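Local coordinates for protein pumilio homolog 23 (Arabidopsis thaliana, PDB 5WZJ) that binds RNA sequence-specifically, recognising an 18S rRNA sequence through its pumilio repeats, and probably regulates translation and mRNA stability, at residues A[266-271]-A[302-307]; A[332-337]-A[371-376]; A[402-407]-A[421-426]. All blocks are in the same frame, centred on the assembly; numbering follows the deposited sequence.

Contact 1: A[266-271]-A[302-307]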
loop_
_atom_site.group_PDB
_atom_site.type_symbol
_atom_site.label_atom_id
_atom_site.label_comp_id
_atom_site.label_asym_id
_atom_site.label_seq_id
_atom_site.Cartn_x
_atom_site.Cartn_y
_atom_site.Cartn_z
ATOM N N GLY A 266 -12.263 -3.099 -30.579
ATOM C CA GLY A 266 -11.900 -4.237 -29.747
ATOM C C GLY A 266 -10.430 -4.246 -29.361
ATOM O O GLY A 266 -9.572 -4.049 -30.214
ATOM N N PHE A 267 -10.134 -4.461 -28.079
ATOM C CA PHE A 267 -8.753 -4.489 -27.602
ATOM C C PHE A 267 -8.126 -5.852 -27.883
ATOM O O PHE A 267 -8.600 -6.880 -27.392
ATOM C CB PHE A 267 -8.696 -4.174 -26.108
ATOM C CG PHE A 267 -7.335 -4.370 -25.493
ATOM C CD1 PHE A 267 -6.369 -3.385 -25.596
ATOM C CD2 PHE A 267 -7.023 -5.538 -24.813
ATOM C CE1 PHE A 267 -5.110 -3.559 -25.036
ATOM C CE2 PHE A 267 -5.776 -5.716 -24.254
ATOM C CZ PHE A 267 -4.814 -4.723 -24.365
ATOM N N HIS A 268 -7.039 -5.854 -28.646
ATOM C CA HIS A 268 -6.386 -7.077 -29.076
ATOM C C HIS A 268 -4.884 -6.852 -29.007
ATOM O O HIS A 268 -4.397 -5.797 -29.415
ATOM C CB HIS A 268 -6.841 -7.448 -30.504
ATOM C CG HIS A 268 -6.317 -8.759 -31.005
ATOM N ND1 HIS A 268 -5.283 -8.850 -31.915
ATOM C CD2 HIS A 268 -6.700 -10.032 -30.744
ATOM C CE1 HIS A 268 -5.045 -10.122 -32.184
ATOM N NE2 HIS A 268 -5.890 -10.859 -31.486
ATOM N N ILE A 269 -4.154 -7.822 -28.464
ATOM C CA ILE A 269 -2.696 -7.763 -28.420
ATOM C C ILE A 269 -2.172 -8.739 -29.465
ATOM O O ILE A 269 -2.227 -9.960 -29.261
ATOM C CB ILE A 269 -2.139 -8.109 -27.030
ATOM C CG1 ILE A 269 -2.746 -7.219 -25.947
ATOM C CG2 ILE A 269 -0.623 -7.987 -27.031
ATOM C CD1 ILE A 269 -2.373 -7.684 -24.542
ATOM N N GLU A 270 -1.666 -8.203 -30.578
ATOM C CA GLU A 270 -1.055 -9.016 -31.624
ATOM C C GLU A 270 0.165 -9.759 -31.086
ATOM O O GLU A 270 0.807 -9.345 -30.116
ATOM C CB GLU A 270 -0.628 -8.154 -32.818
ATOM C CG GLU A 270 -1.748 -7.416 -33.512
ATOM C CD GLU A 270 -1.292 -6.069 -34.062
ATOM O OE1 GLU A 270 -0.061 -5.853 -34.151
ATOM O OE2 GLU A 270 -2.159 -5.221 -34.395
ATOM N N THR A 271 0.496 -10.855 -31.769
ATOM C CA THR A 271 1.494 -11.803 -31.277
ATOM C C THR A 271 2.863 -11.159 -31.080
ATOM O O THR A 271 3.543 -11.431 -30.082
ATOM C CB THR A 271 1.581 -12.979 -32.254
ATOM O OG1 THR A 271 0.308 -13.634 -32.296
ATOM C CG2 THR A 271 2.644 -13.969 -31.822
ATOM N N TYR A 302 -8.028 -7.137 -19.109
ATOM C CA TYR A 302 -7.336 -8.107 -18.259
ATOM C C TYR A 302 -7.301 -9.477 -18.918
ATOM O O TYR A 302 -6.258 -10.143 -18.933
ATOM C CB TYR A 302 -8.002 -8.207 -16.873
ATOM C CG TYR A 302 -7.386 -9.305 -16.009
ATOM C CD1 TYR A 302 -7.772 -10.640 -16.165
ATOM C CD2 TYR A 302 -6.402 -9.012 -15.056
ATOM C CE1 TYR A 302 -7.193 -11.657 -15.411
ATOM C CE2 TYR A 302 -5.824 -10.024 -14.290
ATOM C CZ TYR A 302 -6.222 -11.345 -14.480
ATOM O OH TYR A 302 -5.656 -12.360 -13.734
ATOM N N ASN A 303 -8.446 -9.939 -19.433
ATOM C CA ASN A 303 -8.498 -11.290 -19.990
ATOM C C ASN A 303 -7.546 -11.431 -21.170
ATOM O O ASN A 303 -6.914 -12.479 -21.347
ATOM C CB ASN A 303 -9.929 -11.644 -20.411
ATOM C CG ASN A 303 -10.857 -11.834 -19.214
ATOM O OD1 ASN A 303 -10.402 -11.938 -18.077
ATOM N ND2 ASN A 303 -12.161 -11.875 -19.467
ATOM N N GLU A 304 -7.424 -10.381 -21.981
ATOM C CA GLU A 304 -6.533 -10.434 -23.134
ATOM C C GLU A 304 -5.067 -10.486 -22.702
ATOM O O GLU A 304 -4.272 -11.246 -23.274
ATOM C CB GLU A 304 -6.806 -9.234 -24.048
ATOM C CG GLU A 304 -5.924 -9.143 -25.301
ATOM C CD GLU A 304 -6.315 -10.111 -26.406
ATOM O OE1 GLU A 304 -7.211 -10.954 -26.178
ATOM O OE2 GLU A 304 -5.715 -10.030 -27.506
ATOM N N MET A 305 -4.687 -9.695 -21.690
ATOM C CA MET A 305 -3.324 -9.776 -21.170
ATOM C C MET A 305 -3.038 -11.159 -20.586
ATOM O O MET A 305 -1.974 -11.745 -20.838
ATOM C CB MET A 305 -3.097 -8.678 -20.126
ATOM C CG MET A 305 -3.112 -7.275 -20.742
ATOM S SD MET A 305 -2.846 -5.997 -19.500
ATOM C CE MET A 305 -1.092 -6.220 -19.202
ATOM N N PHE A 306 -3.971 -11.689 -19.786
ATOM C CA PHE A 306 -3.819 -13.034 -19.232
ATOM C C PHE A 306 -3.540 -14.053 -20.332
ATOM O O PHE A 306 -2.580 -14.831 -20.255
ATOM C CB PHE A 306 -5.083 -13.408 -18.445
ATOM C CG PHE A 306 -4.998 -14.732 -17.729
ATOM C CD1 PHE A 306 -5.161 -15.924 -18.416
ATOM C CD2 PHE A 306 -4.794 -14.776 -16.360
ATOM C CE1 PHE A 306 -5.087 -17.144 -17.753
ATOM C CE2 PHE A 306 -4.705 -15.982 -15.688
ATOM C CZ PHE A 306 -4.866 -17.171 -16.384
ATOM N N ASN A 307 -4.347 -14.030 -21.391
ATOM C CA ASN A 307 -4.229 -15.041 -22.443
ATOM C C ASN A 307 -3.000 -14.828 -23.323
ATOM O O ASN A 307 -2.269 -15.781 -23.620
ATOM C CB ASN A 307 -5.499 -15.048 -23.286
ATOM C CG ASN A 307 -6.684 -15.632 -22.531
ATOM O OD1 ASN A 307 -6.544 -16.612 -21.793
ATOM N ND2 ASN A 307 -7.850 -15.025 -22.703
#
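Glu304 meets Phe267, His268 and Ile269 where a loop passes alongside helix 299-310 in the right-handed superhelix of pumilio repeats; 302-307 belongs to Pumilio repeat 5. The tight part is the stem of Glu304 against Phe267 and Ile269, with the bond from the Ile269 N-H beside it. The CG of Glu304 lies 3.6 Å from CE2 of Phe267 and 3.8 Å from CG1 of Ile269, so one methylene serves two neighbours. Next to it, CD1 of Ile269 approaches CG of Met305 at 3.9 Å, and the Met305 side chain runs on to Val290, Ile293 and Leu294 of helix 284-296. Ile269 and Met305 are both buried.

The loose side is that of His268, which is exposed. Its CB bond points away from the helix, and its ring approaches only one carboxylate oxygen, with CD2 3.4 Å from Glu304 OE2. The same oxygen forms a salt bridge with Lys308, one turn further along the helix, which would help to hold the carboxylate in place. Back on the tight side, the Glu304 chain bends at chi2 (76°), placing CD near the loop backbone. There, OE2 uses its anti lone pair to accept the N-H of Ile269 at 2.9 Å from N, with a nearly straight angle of 171°.

Contact 2: A[332-337]-A[371-376]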
loop_
_atom_site.group_PDB
_atom_site.type_symbol
_atom_site.label_atom_id
_atom_site.label_comp_id
_atom_site.label_asym_id
_atom_site.label_seq_id
_atom_site.Cartn_x
_atom_site.Cartn_y
_atom_site.Cartn_z
ATOM N N SER A 332 -4.057 -11.752 -8.270
ATOM C CA SER A 332 -5.016 -11.097 -7.381
ATOM C C SER A 332 -6.230 -10.579 -8.127
ATOM O O SER A 332 -7.291 -10.392 -7.521
ATOM C CB SER A 332 -4.358 -9.920 -6.653
ATOM O OG SER A 332 -3.222 -10.342 -5.943
ATOM N N HIS A 333 -6.095 -10.312 -9.428
ATOM C CA HIS A 333 -7.184 -9.727 -10.197
ATOM C C HIS A 333 -7.774 -10.688 -11.218
ATOM O O HIS A 333 -8.504 -10.255 -12.114
ATOM C CB HIS A 333 -6.705 -8.430 -10.853
ATOM C CG HIS A 333 -6.405 -7.364 -9.853
ATOM N ND1 HIS A 333 -5.179 -7.252 -9.231
ATOM C CD2 HIS A 333 -7.192 -6.407 -9.309
ATOM C CE1 HIS A 333 -5.217 -6.256 -8.363
ATOM N NE2 HIS A 333 -6.427 -5.729 -8.388
ATOM N N ALA A 334 -7.498 -11.987 -11.087
ATOM C CA ALA A 334 -8.129 -12.967 -11.961
ATOM C C ALA A 334 -9.650 -12.897 -11.828
ATOM O O ALA A 334 -10.189 -12.532 -10.783
ATOM C CB ALA A 334 -7.626 -14.376 -11.639
ATOM N N ARG A 335 -10.342 -13.225 -12.920
ATOM C CA ARG A 335 -11.768 -12.954 -13.034
ATOM C C ARG A 335 -12.659 -14.181 -12.869
ATOM O O ARG A 335 -13.765 -14.048 -12.349
ATOM C CB ARG A 335 -12.084 -12.296 -14.387
ATOM C CG ARG A 335 -11.545 -10.869 -14.573
ATOM C CD ARG A 335 -11.895 -9.986 -13.380
ATOM N NE ARG A 335 -12.061 -8.579 -13.750
ATOM C CZ ARG A 335 -11.061 -7.704 -13.872
ATOM N NH1 ARG A 335 -9.787 -8.081 -13.658
ATOM N NH2 ARG A 335 -11.333 -6.447 -14.216
ATOM N N ASP A 336 -12.218 -15.367 -13.284
ATOM C CA ASP A 336 -13.125 -16.509 -13.339
ATOM C C ASP A 336 -12.384 -17.794 -12.988
ATOM O O ASP A 336 -11.160 -17.819 -12.808
ATOM C CB ASP A 336 -13.803 -16.617 -14.717
ATOM C CG ASP A 336 -12.812 -16.746 -15.868
ATOM O OD1 ASP A 336 -11.813 -17.486 -15.751
ATOM O OD2 ASP A 336 -13.047 -16.111 -16.915
ATOM N N GLN A 337 -13.153 -18.879 -12.921
ATOM C CA GLN A 337 -12.611 -20.146 -12.460
ATOM C C GLN A 337 -11.729 -20.807 -13.508
ATOM O O GLN A 337 -10.845 -21.595 -13.153
ATOM C CB GLN A 337 -13.761 -21.063 -12.039
ATOM C CG GLN A 337 -14.717 -20.357 -11.077
ATOM C CD GLN A 337 -15.814 -21.256 -10.532
ATOM O OE1 GLN A 337 -16.281 -22.172 -11.211
ATOM N NE2 GLN A 337 -16.232 -20.993 -9.295
ATOM N N GLN A 371 -9.889 -18.275 -2.513
ATOM C CA GLN A 371 -10.945 -17.951 -1.568
ATOM C C GLN A 371 -11.967 -17.006 -2.184
ATOM O O GLN A 371 -13.178 -17.190 -2.012
ATOM C CB GLN A 371 -10.305 -17.339 -0.332
ATOM C CG GLN A 371 -11.150 -17.253 0.881
ATOM C CD GLN A 371 -10.328 -16.740 2.035
ATOM O OE1 GLN A 371 -10.474 -15.592 2.453
ATOM N NE2 GLN A 371 -9.423 -17.578 2.533
ATOM N N ARG A 372 -11.501 -15.996 -2.924
ATOM C CA ARG A 372 -12.422 -15.023 -3.500
ATOM C C ARG A 372 -13.175 -15.602 -4.687
ATOM O O ARG A 372 -14.376 -15.359 -4.849
ATOM C CB ARG A 372 -11.668 -13.757 -3.918
ATOM C CG ARG A 372 -12.481 -12.850 -4.829
ATOM C CD ARG A 372 -11.805 -11.504 -5.089
ATOM N NE ARG A 372 -10.726 -11.566 -6.072
ATOM C CZ ARG A 372 -10.908 -11.630 -7.388
ATOM N NH1 ARG A 372 -12.135 -11.666 -7.884
ATOM N NH2 ARG A 372 -9.859 -11.658 -8.215
ATOM N N LEU A 373 -12.490 -16.355 -5.540
ATOM C CA LEU A 373 -13.161 -16.945 -6.684
ATOM C C LEU A 373 -13.892 -18.239 -6.337
ATOM O O LEU A 373 -14.604 -18.772 -7.198
ATOM C CB LEU A 373 -12.156 -17.206 -7.802
ATOM C CG LEU A 373 -11.505 -15.991 -8.458
ATOM C CD1 LEU A 373 -10.381 -16.446 -9.364
ATOM C CD2 LEU A 373 -12.539 -15.227 -9.252
ATOM N N GLN A 374 -13.729 -18.746 -5.117
ATOM C CA GLN A 374 -14.362 -19.986 -4.660
ATOM C C GLN A 374 -14.031 -21.149 -5.596
ATOM O O GLN A 374 -14.902 -21.844 -6.112
ATOM C CB GLN A 374 -15.873 -19.798 -4.518
ATOM C CG GLN A 374 -16.265 -18.787 -3.448
ATOM C CD GLN A 374 -17.678 -18.258 -3.639
ATOM O OE1 GLN A 374 -18.483 -18.852 -4.357
ATOM N NE2 GLN A 374 -17.981 -17.128 -3.005
ATOM N N SER A 375 -12.732 -21.365 -5.797
ATOM C CA SER A 375 -12.281 -22.400 -6.709
ATOM C C SER A 375 -10.896 -22.869 -6.283
ATOM O O SER A 375 -10.047 -22.051 -5.926
ATOM C CB SER A 375 -12.265 -21.871 -8.157
ATOM O OG SER A 375 -11.751 -22.834 -9.053
ATOM N N HIS A 376 -10.673 -24.186 -6.319
ATOM C CA HIS A 376 -9.382 -24.786 -5.974
ATOM C C HIS A 376 -8.959 -24.474 -4.539
ATOM O O HIS A 376 -7.761 -24.515 -4.224
ATOM C CB HIS A 376 -8.267 -24.337 -6.935
ATOM C CG HIS A 376 -8.474 -24.771 -8.354
ATOM N ND1 HIS A 376 -9.549 -24.352 -9.109
ATOM C CD2 HIS A 376 -7.745 -25.589 -9.152
ATOM C CE1 HIS A 376 -9.471 -24.889 -10.316
ATOM N NE2 HIS A 376 -8.383 -25.640 -10.369
HETATM O O HOH W 1 -8.015 -11.437 -4.749
#
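Arg372 sends its CG anti to the backbone N (chi1 166°), a bend at chi3 (78°) places NE, and chi4 then places CZ, with NH2 facing the carbonyls of Ser332 and Ala334. Both oxygens lie at the guanidinium's edge and share NH2. The bond from NH2 to Ala334 O is 2.7 Å long and lies in that carbonyl's plane, whereas the one from NH2 to Ser332 O, at 2.9 Å, comes from above the carbonyl plane, 44° out of it. Water 1 bridges the same pair, accepting from Arg372 NE at 3.0 Å and donating to Ser332 O.

Leu373, the last residue of helix 360-373, packs beside Arg372. Its CD2 lies 3.5 Å from Arg335 O and its CD1 is 4.1 Å from Ala334 CB. At the far end, the extended side chain of Gln337 reaches back, and NE2 makes a weak bond of 3.5 Å to Leu373 O.

A loop of Pumilio repeat 6, between helices 323-332 and 337-347, is thus joined to the C-terminal end of helix 360-373 in the superhelix. The positive charge of Arg372 would probably suit the carbonyl end of helix 323-332, and the paired bonds from NH2 hold the Ser332 and Ala334 carbonyls in position.

Contact 3: A[402-407]-A[421-426]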
loop_
_atom_site.group_PDB
_atom_site.type_symbol
_atom_site.label_atom_id
_atom_site.label_comp_id
_atom_site.label_asym_id
_atom_site.label_seq_id
_atom_site.Cartn_x
_atom_site.Cartn_y
_atom_site.Cartn_z
ATOM N N LEU A 402 5.603 -22.215 8.823
ATOM C CA LEU A 402 5.121 -21.033 8.113
ATOM C C LEU A 402 5.332 -19.765 8.931
ATOM O O LEU A 402 5.649 -18.710 8.370
ATOM C CB LEU A 402 3.644 -21.190 7.752
ATOM C CG LEU A 402 3.353 -22.038 6.510
ATOM C CD1 LEU A 402 1.882 -22.388 6.443
ATOM C CD2 LEU A 402 3.794 -21.331 5.235
ATOM N N LEU A 403 5.161 -19.845 10.256
ATOM C CA LEU A 403 5.475 -18.698 11.111
ATOM C C LEU A 403 6.916 -18.229 10.946
ATOM O O LEU A 403 7.193 -17.029 11.057
ATOM C CB LEU A 403 5.215 -19.044 12.578
ATOM C CG LEU A 403 3.759 -19.276 12.979
ATOM C CD1 LEU A 403 3.729 -19.848 14.398
ATOM C CD2 LEU A 403 2.949 -17.960 12.871
ATOM N N PHE A 404 7.846 -19.153 10.702
ATOM C CA PHE A 404 9.255 -18.809 10.554
ATOM C C PHE A 404 9.749 -19.251 9.186
ATOM O O PHE A 404 10.793 -19.902 9.083
ATOM C CB PHE A 404 10.114 -19.477 11.634
ATOM C CG PHE A 404 9.870 -18.978 13.026
ATOM C CD1 PHE A 404 10.274 -17.710 13.406
ATOM C CD2 PHE A 404 9.274 -19.797 13.971
ATOM C CE1 PHE A 404 10.068 -17.254 14.694
ATOM C CE2 PHE A 404 9.064 -19.355 15.260
ATOM C CZ PHE A 404 9.464 -18.080 15.629
ATOM N N LEU A 405 8.994 -18.908 8.138
ATOM C CA LEU A 405 9.224 -19.456 6.801
ATOM C C LEU A 405 10.677 -19.303 6.347
ATOM O O LEU A 405 11.260 -20.247 5.793
ATOM C CB LEU A 405 8.262 -18.775 5.822
ATOM C CG LEU A 405 7.871 -19.344 4.462
ATOM C CD1 LEU A 405 7.446 -20.798 4.554
ATOM C CD2 LEU A 405 6.725 -18.504 3.899
ATOM N N ASP A 406 11.292 -18.134 6.588
ATOM C CA ASP A 406 12.665 -17.929 6.109
ATOM C C ASP A 406 13.673 -18.739 6.920
ATOM O O ASP A 406 14.641 -19.264 6.359
ATOM C CB ASP A 406 13.040 -16.438 6.106
ATOM C CG ASP A 406 12.802 -15.756 7.447
ATOM O OD1 ASP A 406 12.045 -16.309 8.277
ATOM O OD2 ASP A 406 13.362 -14.652 7.662
ATOM N N TYR A 407 13.456 -18.876 8.234
ATOM C CA TYR A 407 14.364 -19.698 9.036
ATOM C C TYR A 407 14.269 -21.167 8.650
ATOM O O TYR A 407 15.290 -21.861 8.571
ATOM C CB TYR A 407 14.074 -19.531 10.531
ATOM C CG TYR A 407 14.453 -18.177 11.082
ATOM C CD1 TYR A 407 13.538 -17.129 11.092
ATOM C CD2 TYR A 407 15.723 -17.945 11.603
ATOM C CE1 TYR A 407 13.877 -15.886 11.594
ATOM C CE2 TYR A 407 16.074 -16.699 12.106
ATOM C CZ TYR A 407 15.149 -15.674 12.098
ATOM O OH TYR A 407 15.484 -14.431 12.595
ATOM N N PRO A 421 13.934 -19.677 18.262
ATOM C CA PRO A 421 13.656 -19.021 19.549
ATOM C C PRO A 421 14.035 -17.545 19.538
ATOM O O PRO A 421 15.140 -17.167 19.141
ATOM C CB PRO A 421 14.507 -19.820 20.547
ATOM C CG PRO A 421 14.777 -21.126 19.871
ATOM C CD PRO A 421 14.862 -20.813 18.409
ATOM N N GLY A 422 13.086 -16.707 19.957
ATOM C CA GLY A 422 13.291 -15.275 20.027
ATOM C C GLY A 422 13.188 -14.527 18.714
ATOM O O GLY A 422 13.146 -13.291 18.730
ATOM N N ALA A 423 13.133 -15.219 17.582
ATOM C CA ALA A 423 13.201 -14.545 16.292
ATOM C C ALA A 423 11.883 -13.860 15.955
ATOM O O ALA A 423 10.804 -14.282 16.384
ATOM C CB ALA A 423 13.562 -15.532 15.182
ATOM N N LYS A 424 11.983 -12.782 15.182
ATOM C CA LYS A 424 10.795 -12.144 14.643
ATOM C C LYS A 424 10.158 -13.075 13.614
ATOM O O LYS A 424 10.850 -13.635 12.761
ATOM C CB LYS A 424 11.157 -10.799 14.019
ATOM C CG LYS A 424 9.979 -10.059 13.384
ATOM C CD LYS A 424 8.933 -9.661 14.425
ATOM C CE LYS A 424 7.677 -9.112 13.765
ATOM N NZ LYS A 424 7.081 -10.108 12.809
ATOM N N MET A 425 8.844 -13.264 13.706
ATOM C CA MET A 425 8.181 -14.164 12.772
ATOM C C MET A 425 8.050 -13.531 11.384
ATOM O O MET A 425 8.147 -12.314 11.209
ATOM C CB MET A 425 6.817 -14.574 13.313
ATOM C CG MET A 425 6.967 -15.573 14.447
ATOM S SD MET A 425 5.450 -15.960 15.320
ATOM C CE MET A 425 6.063 -17.265 16.403
ATOM N N HIS A 426 7.802 -14.389 10.394
ATOM C CA HIS A 426 7.871 -14.025 8.985
ATOM C C HIS A 426 6.586 -13.336 8.542
ATOM O O HIS A 426 5.490 -13.889 8.700
ATOM C CB HIS A 426 8.111 -15.290 8.162
ATOM C CG HIS A 426 8.505 -15.030 6.743
ATOM N ND1 HIS A 426 7.610 -15.105 5.698
ATOM C CD2 HIS A 426 9.706 -14.722 6.193
ATOM C CE1 HIS A 426 8.239 -14.846 4.563
ATOM N NE2 HIS A 426 9.511 -14.610 4.837
HETATM O O HOH W 2 10.592 -15.352 10.489
HETATM O O HOH W 3 13.568 -12.622 12.161
#
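The His426 imidazole carries Leu405 CB on one face, a CH-pi contact with CB 3.9 Å from the ring centroid and 21° off the normal, and has Asp406 OD2 at its edge in the ring plane. Asp406 CG is 3.5 Å from His426 CD2. The Phe404 ring takes Ala423 O at its edge, in plane, 3.5 Å from CE1, while Met425 approaches it obliquely: CG packs against CE1, CE against CZ, and SD makes a Met-aromatic contact 5.0 Å from the ring centroid. The edge of Tyr407 is met in plane by waters 2 and 3. Ala423 CB touches this residue too, 3.4 Å from Tyr407 OH.

The backbones are joined by His426 N, which donates to Leu403 O at 2.8 Å in a practically straight bond (178°). Lys424 O accepts a hydrogen bond from each water; water 2 also donates to Asp406 OD1, and water 3 hydrogen-bonds to Tyr407 OH. His426 holds CG anti to its backbone N (chi1 -167°), which carries CG to within 3.9 Å of Leu405 CB. As the N-cap residue of helix 427-436, it accepts the N-H of Gly429 through ND1. An alanine here would probably leave Gly429 N without its cap and open a gap over Leu405 CB.

The bound RNA is close by, with Lys424 packing on a sugar and His426 on a phosphate, while Lys424 NZ hydrogen-bonds to Ser467 OG and Met425 O. The buried Leu403 and Met425 lie side by side, both touching Cys430 and Thr462. Trp419 meets the Phe404 ring edge-to-face, and Ser360 touches Leu405 and His426. The loop thus packs against the junction of helices 398-403 and 405-410, flanked by helices 427-436, 456-463 and 360-373.

Overall arrangement
The three contacts follow one another in series along the chain, each closing before the next opens, and all lie within the NOP9-like PUF repeat domain. Centres of contacts 1 and 2 are 19 Å apart and the two touch: Tyr302 of helix 299-310 packs on His333, Ala334 and Arg335 of the loop 332-337. Contact 3 is separate, its centre 29 Å from that of contact 2 and 41 Å from that of contact 1, although helix 360-373, which ends in contact 2, also reaches contact 3 through Ser360. The nearest atoms to the RNA are about 13, 7 and 4 Å away for contacts 1, 2 and 3, so contact 3 is the one that reaches the RNA.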